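Local atomic coordinates of transcriptional activator, putative (Pyrococcus furiosus, PDB entry 1RTW), a protein that is of unknown function but is a putative transcriptional activator with the all-helical fold of the TENA/THI-4/PQQC family. Residues A55-K60 with G116-G121; E84-E89 with S147-F152; W100-Y105 with W202-G207. All blocks are in the same frame, centred on the assembly; numbering follows the deposited sequence.

Contact 1 of 3, residues A55-K60 with G116-G121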
# COMPACT_ATOMS: atom_id res chain seq x y z
N ALA B 55 -4.10 -5.30 -10.12
CA ALA B 55 -4.94 -4.24 -9.58
C ALA B 55 -4.05 -3.25 -8.80
O ALA B 55 -4.27 -2.05 -8.82
CB ALA B 55 -6.02 -4.85 -8.71
N LEU B 56 -3.02 -3.77 -8.14
CA LEU B 56 -2.10 -2.92 -7.42
C LEU B 56 -1.36 -2.02 -8.40
O LEU B 56 -1.16 -0.84 -8.14
CB LEU B 56 -1.14 -3.77 -6.63
CG LEU B 56 -1.80 -4.31 -5.36
CD1 LEU B 56 -0.87 -5.27 -4.68
CD2 LEU B 56 -2.13 -3.16 -4.44
N LEU B 57 -0.98 -2.58 -9.55
CA LEU B 57 -0.29 -1.83 -10.58
C LEU B 57 -1.23 -0.77 -11.15
O LEU B 57 -0.83 0.38 -11.34
CB LEU B 57 0.19 -2.75 -11.71
CG LEU B 57 1.35 -3.68 -11.40
CD1 LEU B 57 1.65 -4.56 -12.61
CD2 LEU B 57 2.58 -2.86 -11.01
N MSE B 58 -2.49 -1.16 -11.37
CA MSE B 58 -3.49 -0.24 -11.91
C MSE B 58 -3.60 1.04 -11.09
O MSE B 58 -3.61 2.15 -11.63
CB MSE B 58 -4.86 -0.92 -12.02
CG MSE B 58 -5.97 0.03 -12.44
SE MSE B 58 -7.63 -0.86 -12.97
CE MSE B 58 -8.45 0.61 -13.92
N ALA B 59 -3.65 0.88 -9.78
CA ALA B 59 -3.77 2.02 -8.87
C ALA B 59 -2.62 3.03 -8.99
O ALA B 59 -2.81 4.21 -8.72
CB ALA B 59 -3.87 1.51 -7.46
N LYS B 60 -1.44 2.54 -9.37
CA LYS B 60 -0.23 3.35 -9.51
C LYS B 60 0.03 3.75 -10.96
O LYS B 60 0.99 4.46 -11.22
CB LYS B 60 0.98 2.54 -9.08
CG LYS B 60 1.31 2.49 -7.62
CD LYS B 60 2.66 1.79 -7.45
CE LYS B 60 3.06 1.65 -6.00
NZ LYS B 60 4.29 0.81 -5.86
N GLY B 116 7.53 -1.59 -4.83
CA GLY B 116 8.43 -1.30 -5.93
C GLY B 116 7.97 -0.14 -6.77
O GLY B 116 6.93 0.44 -6.50
N SER B 117 8.78 0.23 -7.75
CA SER B 117 8.44 1.31 -8.68
C SER B 117 7.43 0.73 -9.68
O SER B 117 7.32 -0.49 -9.82
CB SER B 117 9.69 1.73 -9.44
OG SER B 117 10.15 0.66 -10.25
N PHE B 118 6.72 1.60 -10.41
CA PHE B 118 5.75 1.12 -11.39
C PHE B 118 6.45 0.28 -12.46
O PHE B 118 5.95 -0.77 -12.87
CB PHE B 118 5.00 2.29 -12.04
CG PHE B 118 3.94 1.86 -13.01
CD1 PHE B 118 2.83 1.14 -12.57
CD2 PHE B 118 4.04 2.16 -14.36
CE1 PHE B 118 1.85 0.74 -13.45
CE2 PHE B 118 3.06 1.75 -15.26
CZ PHE B 118 1.97 1.04 -14.80
N LEU B 119 7.65 0.73 -12.85
CA LEU B 119 8.47 0.08 -13.85
C LEU B 119 8.79 -1.37 -13.46
O LEU B 119 8.70 -2.28 -14.29
CB LEU B 119 9.78 0.86 -14.04
CG LEU B 119 10.80 0.24 -15.00
CD1 LEU B 119 10.26 0.27 -16.44
CD2 LEU B 119 12.15 0.94 -14.89
N GLU B 120 9.21 -1.57 -12.22
CA GLU B 120 9.50 -2.91 -11.73
C GLU B 120 8.23 -3.77 -11.79
O GLU B 120 8.25 -4.92 -12.23
CB GLU B 120 9.99 -2.85 -10.29
CG GLU B 120 11.37 -2.20 -10.10
CD GLU B 120 11.76 -2.12 -8.62
OE1 GLU B 120 11.18 -1.29 -7.88
OE2 GLU B 120 12.63 -2.91 -8.19
N GLY B 121 7.12 -3.17 -11.37
CA GLY B 121 5.86 -3.87 -11.37
C GLY B 121 5.43 -4.28 -12.77
O GLY B 121 5.09 -5.44 -13.01
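Three side chains, Leu57, Lys60 and Phe118, set the geometry where the last turns of helix 33-60 meet the turn leading into helix 118-142. Lys60 reaches straight across. Its CG lies beside the backbone N (chi1 -84°) and the rest of the chain is extended, so that NZ arrives head-on at the carbonyl of Gly116 and donates to its O at 2.7 Å, in the carbonyl plane with a C=O...NZ angle of 159°. Gly116 has just left helical geometry, and the ammonium also bonds to Ala113 O, so a positive charge sits at the C-terminal end of helix 100-115, where the helix dipole would probably favour it.

Phe118 comes from the other side, CG anti to its backbone N (chi1 -177°), and turns the CE1 edge of its ring to the Leu57 carbonyl. CE1 is 3.4 Å from Leu57 O, which lies near the ring plane, while CD1 lies 4.2 Å from Lys60 CB. One turn further along, the tip of Leu57 rests on bare backbone: its CD2 is 3.5 Å from Gly121 CA, and CD1 lies against the Gly121 carbonyl. Gly121 has no side chain, and the Leu57 methyls lie directly on its main chain.

A capping box fixes the start of helix 118-142. Glu120 N donates to Ser117 OG at 3.1 Å, and Ser117 N returns a nearly straight bond to Glu120 OE1, which takes both Ser117 N and OG on its anti lone pair. Phe69 of helix 66-89 touches both Leu57 and Phe118, Leu56 packs on helix 100-115, Leu119 faces helix 181-201, and Ala55, Leu56, Met58 and Ala59 meet a second subunit.

Contact 2 of 3, residues E84-E89 with S147-F152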
# COMPACT_ATOMS: atom_id res chain seq x y z
N GLU B 84 -12.25 -23.05 -13.03
CA GLU B 84 -13.42 -23.58 -12.34
C GLU B 84 -14.23 -24.59 -13.15
O GLU B 84 -14.70 -25.58 -12.60
CB GLU B 84 -14.31 -22.42 -11.88
CG GLU B 84 -13.68 -21.58 -10.79
CD GLU B 84 -14.15 -20.14 -10.78
OE1 GLU B 84 -15.02 -19.76 -11.60
OE2 GLU B 84 -13.62 -19.36 -9.95
N LYS B 85 -14.38 -24.34 -14.45
CA LYS B 85 -15.12 -25.23 -15.34
C LYS B 85 -14.38 -26.56 -15.34
O LYS B 85 -14.90 -27.58 -14.88
CB LYS B 85 -15.16 -24.67 -16.77
CG LYS B 85 -16.39 -25.07 -17.58
CD LYS B 85 -16.15 -24.96 -19.08
CE LYS B 85 -15.19 -26.05 -19.54
NZ LYS B 85 -14.67 -25.85 -20.93
N LYS B 86 -13.12 -26.51 -15.77
CA LYS B 86 -12.25 -27.68 -15.85
C LYS B 86 -12.26 -28.49 -14.55
O LYS B 86 -12.25 -29.71 -14.58
CB LYS B 86 -10.83 -27.25 -16.18
CG LYS B 86 -9.93 -28.38 -16.60
CD LYS B 86 -10.46 -29.00 -17.87
CE LYS B 86 -9.64 -30.20 -18.30
NZ LYS B 86 -10.24 -30.84 -19.50
N ALA B 87 -12.32 -27.80 -13.42
CA ALA B 87 -12.33 -28.47 -12.13
C ALA B 87 -13.64 -29.22 -11.85
O ALA B 87 -13.65 -30.23 -11.15
CB ALA B 87 -12.04 -27.49 -11.03
N GLN B 88 -14.75 -28.69 -12.36
CA GLN B 88 -16.06 -29.33 -12.21
C GLN B 88 -16.10 -30.63 -13.01
O GLN B 88 -16.54 -31.68 -12.52
CB GLN B 88 -17.16 -28.40 -12.73
CG GLN B 88 -17.91 -27.66 -11.66
CD GLN B 88 -18.64 -28.58 -10.68
OE1 GLN B 88 -19.22 -29.60 -11.08
NE2 GLN B 88 -18.62 -28.22 -9.41
N GLU B 89 -15.67 -30.54 -14.26
CA GLU B 89 -15.63 -31.66 -15.20
C GLU B 89 -14.74 -32.78 -14.69
O GLU B 89 -15.01 -33.96 -14.95
CB GLU B 89 -15.13 -31.17 -16.56
CG GLU B 89 -15.94 -29.99 -17.10
CD GLU B 89 -15.46 -29.49 -18.45
OE1 GLU B 89 -16.31 -29.05 -19.25
OE2 GLU B 89 -14.23 -29.53 -18.71
N SER B 147 -4.97 -32.78 -26.83
CA SER B 147 -4.90 -32.91 -25.38
C SER B 147 -6.23 -32.75 -24.65
O SER B 147 -7.14 -32.09 -25.14
CB SER B 147 -3.91 -31.88 -24.83
OG SER B 147 -4.07 -31.70 -23.43
N PRO B 148 -6.36 -33.39 -23.48
CA PRO B 148 -7.56 -33.33 -22.65
C PRO B 148 -7.60 -31.95 -21.99
O PRO B 148 -8.58 -31.58 -21.34
CB PRO B 148 -7.31 -34.40 -21.58
CG PRO B 148 -6.31 -35.31 -22.20
CD PRO B 148 -5.40 -34.37 -22.91
N TYR B 149 -6.50 -31.21 -22.13
CA TYR B 149 -6.38 -29.88 -21.54
C TYR B 149 -6.18 -28.85 -22.63
O TYR B 149 -5.51 -27.83 -22.43
CB TYR B 149 -5.20 -29.85 -20.57
CG TYR B 149 -5.11 -31.08 -19.71
CD1 TYR B 149 -6.11 -31.36 -18.78
CD2 TYR B 149 -4.06 -31.98 -19.85
CE1 TYR B 149 -6.07 -32.52 -18.01
CE2 TYR B 149 -4.01 -33.14 -19.09
CZ TYR B 149 -5.02 -33.40 -18.17
OH TYR B 149 -5.00 -34.56 -17.43
N GLN B 150 -6.79 -29.10 -23.79
CA GLN B 150 -6.68 -28.22 -24.93
C GLN B 150 -7.12 -26.78 -24.62
O GLN B 150 -6.53 -25.82 -25.14
CB GLN B 150 -7.50 -28.78 -26.10
CG GLN B 150 -7.22 -28.12 -27.42
CD GLN B 150 -5.80 -28.30 -27.87
OE1 GLN B 150 -5.22 -29.39 -27.74
NE2 GLN B 150 -5.21 -27.24 -28.42
N GLU B 151 -8.11 -26.63 -23.75
CA GLU B 151 -8.62 -25.31 -23.37
C GLU B 151 -7.49 -24.39 -22.91
O GLU B 151 -7.35 -23.27 -23.40
CB GLU B 151 -9.66 -25.42 -22.25
CG GLU B 151 -10.76 -26.45 -22.50
CD GLU B 151 -10.63 -27.68 -21.60
OE1 GLU B 151 -9.58 -28.37 -21.68
OE2 GLU B 151 -11.57 -27.94 -20.81
N PHE B 152 -6.67 -24.90 -21.99
CA PHE B 152 -5.53 -24.15 -21.45
C PHE B 152 -4.45 -23.89 -22.48
O PHE B 152 -3.88 -22.80 -22.54
CB PHE B 152 -4.91 -24.89 -20.26
CG PHE B 152 -5.86 -25.08 -19.13
CD1 PHE B 152 -5.91 -24.16 -18.10
CD2 PHE B 152 -6.73 -26.16 -19.11
CE1 PHE B 152 -6.82 -24.31 -17.07
CE2 PHE B 152 -7.64 -26.32 -18.09
CZ PHE B 152 -7.69 -25.39 -17.06
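Lys86 NZ donates a 2.6 Å hydrogen bond to Pro148 O, and this is the shortest polar link between the C-terminal turns of helix 66-89 and the turn preceding helix 150-157. The approach runs nearly along the C=O axis, with a C=O...NZ angle of 166°. The same ammonium forms a salt bridge with Glu151, whose side chain crosses that of Lys86 at about a right angle; Glu151 OE1 and OE2 both lie 3.4 Å from Lys86 NZ, and each hydrogen bond is weak. A bend at chi2 (108°) folds the glutamate over the lysine, bringing Glu151 OE2 to 3.3 Å from Lys86 CD.

The charges extend into a small network. Lys85 NZ makes a long bridge to Glu151 OE2, whereas Glu89 meets Glu151 tip to tip, with OE2 of one 3.7 Å from OE2 of the other. The nearby lysines probably offset this repulsion between like charges.

Beneath the charged end, the aliphatic part of Lys86 runs past two aromatic rims in turn. Its CG is anti to the backbone N (chi1 -166°) and the chain turns once, at chi2. CG then lies 3.4 Å from Phe152 CE2, near the ring plane, and CE comes to 3.7 Å from Tyr149 CD1, again at the rim. Pro148 CB sits over the centre of one face of the Tyr149 ring. Ser147 OG accepts from Tyr149 N at 2.8 Å, an ST turn inside the type I turn that presents Pro148 O to the lysine.

Tyr149, at the N-cap position of helix 150-157, stacks on Phe36 of helix 33-60 and touches Met26 of helix 21-28. Phe152 meets Phe83 of helix 66-89 edge-to-face, while Glu84 bonds to Tyr44, tying this helix end to helix 33-60.

Contact 3 of 3, residues W100-Y105 with W202-G207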
# COMPACT_ATOMS: atom_id res chain seq x y z
N TRP B 100 4.32 -24.33 -1.22
CA TRP B 100 5.19 -23.26 -0.72
C TRP B 100 5.82 -22.40 -1.83
O TRP B 100 5.96 -21.19 -1.66
CB TRP B 100 6.28 -23.82 0.22
CG TRP B 100 7.34 -24.66 -0.45
CD1 TRP B 100 8.54 -24.24 -0.94
CD2 TRP B 100 7.30 -26.08 -0.67
NE1 TRP B 100 9.25 -25.30 -1.45
CE2 TRP B 100 8.51 -26.44 -1.30
CE3 TRP B 100 6.35 -27.08 -0.40
CZ2 TRP B 100 8.80 -27.77 -1.66
CZ3 TRP B 100 6.64 -28.40 -0.75
CH2 TRP B 100 7.86 -28.73 -1.38
N ARG B 101 6.19 -23.02 -2.94
CA ARG B 101 6.76 -22.30 -4.07
C ARG B 101 5.74 -21.31 -4.65
O ARG B 101 6.09 -20.21 -5.07
CB ARG B 101 7.21 -23.25 -5.18
CG ARG B 101 8.44 -24.11 -4.87
CD ARG B 101 8.03 -25.54 -4.53
NE ARG B 101 8.79 -26.52 -5.28
CZ ARG B 101 8.37 -27.75 -5.55
NH1 ARG B 101 7.19 -28.16 -5.12
NH2 ARG B 101 9.13 -28.57 -6.27
N ALA B 102 4.47 -21.73 -4.67
CA ALA B 102 3.42 -20.88 -5.20
C ALA B 102 3.20 -19.64 -4.33
O ALA B 102 3.17 -18.52 -4.85
CB ALA B 102 2.12 -21.67 -5.36
N LYS B 103 3.07 -19.84 -3.03
CA LYS B 103 2.85 -18.72 -2.10
C LYS B 103 4.02 -17.74 -2.16
O LYS B 103 3.83 -16.53 -2.11
CB LYS B 103 2.70 -19.23 -0.66
CG LYS B 103 1.54 -20.18 -0.45
CD LYS B 103 1.37 -20.53 1.02
CE LYS B 103 2.59 -21.26 1.57
NZ LYS B 103 2.38 -21.69 2.99
N SER B 104 5.22 -18.29 -2.28
CA SER B 104 6.44 -17.51 -2.36
C SER B 104 6.47 -16.63 -3.62
O SER B 104 6.95 -15.50 -3.62
CB SER B 104 7.62 -18.47 -2.36
OG SER B 104 8.84 -17.78 -2.32
N TYR B 105 5.95 -17.16 -4.72
CA TYR B 105 5.92 -16.42 -5.97
C TYR B 105 4.89 -15.31 -5.84
O TYR B 105 5.15 -14.14 -6.17
CB TYR B 105 5.56 -17.40 -7.10
CG TYR B 105 5.65 -16.84 -8.50
CD1 TYR B 105 5.96 -15.50 -8.72
CD2 TYR B 105 5.39 -17.66 -9.61
CE1 TYR B 105 6.01 -14.99 -10.01
CE2 TYR B 105 5.44 -17.16 -10.89
CZ TYR B 105 5.74 -15.82 -11.08
OH TYR B 105 5.75 -15.28 -12.33
N TRP B 202 6.74 -24.82 -12.40
CA TRP B 202 6.45 -26.06 -13.12
C TRP B 202 6.73 -27.30 -12.28
O TRP B 202 6.03 -28.30 -12.41
CB TRP B 202 7.21 -26.12 -14.43
CG TRP B 202 6.85 -25.03 -15.41
CD1 TRP B 202 7.63 -23.97 -15.77
CD2 TRP B 202 5.61 -24.89 -16.12
NE1 TRP B 202 6.95 -23.17 -16.66
CE2 TRP B 202 5.72 -23.71 -16.89
CE3 TRP B 202 4.43 -25.63 -16.18
CZ2 TRP B 202 4.67 -23.26 -17.71
CZ3 TRP B 202 3.40 -25.18 -16.99
CH2 TRP B 202 3.53 -24.01 -17.75
N ASP B 203 7.72 -27.23 -11.39
CA ASP B 203 8.08 -28.36 -10.53
C ASP B 203 6.98 -28.74 -9.53
O ASP B 203 6.92 -29.89 -9.09
CB ASP B 203 9.37 -28.08 -9.76
CG ASP B 203 10.59 -27.99 -10.66
OD1 ASP B 203 11.47 -27.15 -10.38
OD2 ASP B 203 10.66 -28.77 -11.63
N ILE B 204 6.14 -27.78 -9.17
CA ILE B 204 5.06 -28.00 -8.22
C ILE B 204 4.20 -29.22 -8.55
O ILE B 204 3.78 -29.94 -7.65
CB ILE B 204 4.16 -26.74 -8.09
CG1 ILE B 204 4.94 -25.62 -7.40
CG2 ILE B 204 2.91 -27.06 -7.31
CD1 ILE B 204 4.21 -24.28 -7.40
N ALA B 205 3.94 -29.44 -9.83
CA ALA B 205 3.13 -30.58 -10.25
C ALA B 205 3.68 -31.92 -9.76
O ALA B 205 2.92 -32.85 -9.46
CB ALA B 205 3.00 -30.58 -11.75
N TYR B 206 5.00 -32.02 -9.65
CA TYR B 206 5.64 -33.26 -9.21
C TYR B 206 5.91 -33.30 -7.71
O TYR B 206 6.43 -34.29 -7.20
CB TYR B 206 6.91 -33.51 -10.03
CG TYR B 206 6.61 -33.44 -11.51
CD1 TYR B 206 5.95 -34.49 -12.15
CD2 TYR B 206 6.86 -32.28 -12.23
CE1 TYR B 206 5.54 -34.38 -13.47
CE2 TYR B 206 6.45 -32.15 -13.55
CZ TYR B 206 5.79 -33.20 -14.17
OH TYR B 206 5.35 -33.05 -15.46
N GLY B 207 5.53 -32.23 -7.02
CA GLY B 207 5.69 -32.15 -5.58
C GLY B 207 4.83 -33.22 -4.92
O GLY B 207 3.80 -33.61 -5.46
O HOH W 1 11.58 -26.53 -7.10
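This is a mainly apolar contact, with a loose water bridge at its edge, between the first turns of helix 100-115 and the segment following helix 181-201, with no direct hydrogen bond between the two. Ile204 supplies the apolar part. With CG1 beside its backbone N and chi2 extended (172°), it pushes CD1 against the start of the helix, 3.9 Å from both Arg101 CB and Ala102 CB and 3.7 Å from Ala102 N.

Arg101 bends at chi2 and chi3 and folds its guanidinium over the backbone of the other segment. Ile204 N lies over one face, toward the rim, and Gly207 CA near the plane at an edge. NH2 comes to 3.5 Å from Asp203 CB, but the opposite charges do not touch: Arg101 NH2 and Asp203 OD1 are 4.9 Å apart. Water 1 spans them, accepting from Arg101 NH2 at 3.3 Å and donating weakly to Asp203 OD1. Each charge has a stronger partner elsewhere, Asp99 for Arg101 NH1 and His20 for Asp203 OD2. The CD of Arg101 also sits 3.2 Å above the plane of the Trp100 ring, toward its rim.

Asn42 of helix 33-60 touches both Ala102 and Ile204. The contact thus joins the segment after helix 181-201 to the start of helix 100-115 within the all-helical bundle of the TENA/THI-4/PQQC family.

Overall arrangement
The three contacts are separate sites in one helical bundle, and none touches another. Contacts 1 and 2 lie on opposite sides of the chain's centre, their centres 32 Å apart and their nearest atoms about 16 Å apart. Contact 3 is closer to both: centre to centre it is 24 Å from contact 1 and 20 Å from contact 2, with nearest atoms about 10 and 9 Å away. Consecutive helices connect them, 33-60 with 66-89 and 118-142 with 150-157 between contacts 1 and 2, 66-89 with 100-115 between contacts 2 and 3, while helix 100-115 of contact 3 leads directly to 116-121. Along the chain the segments of every pair of contacts alternate.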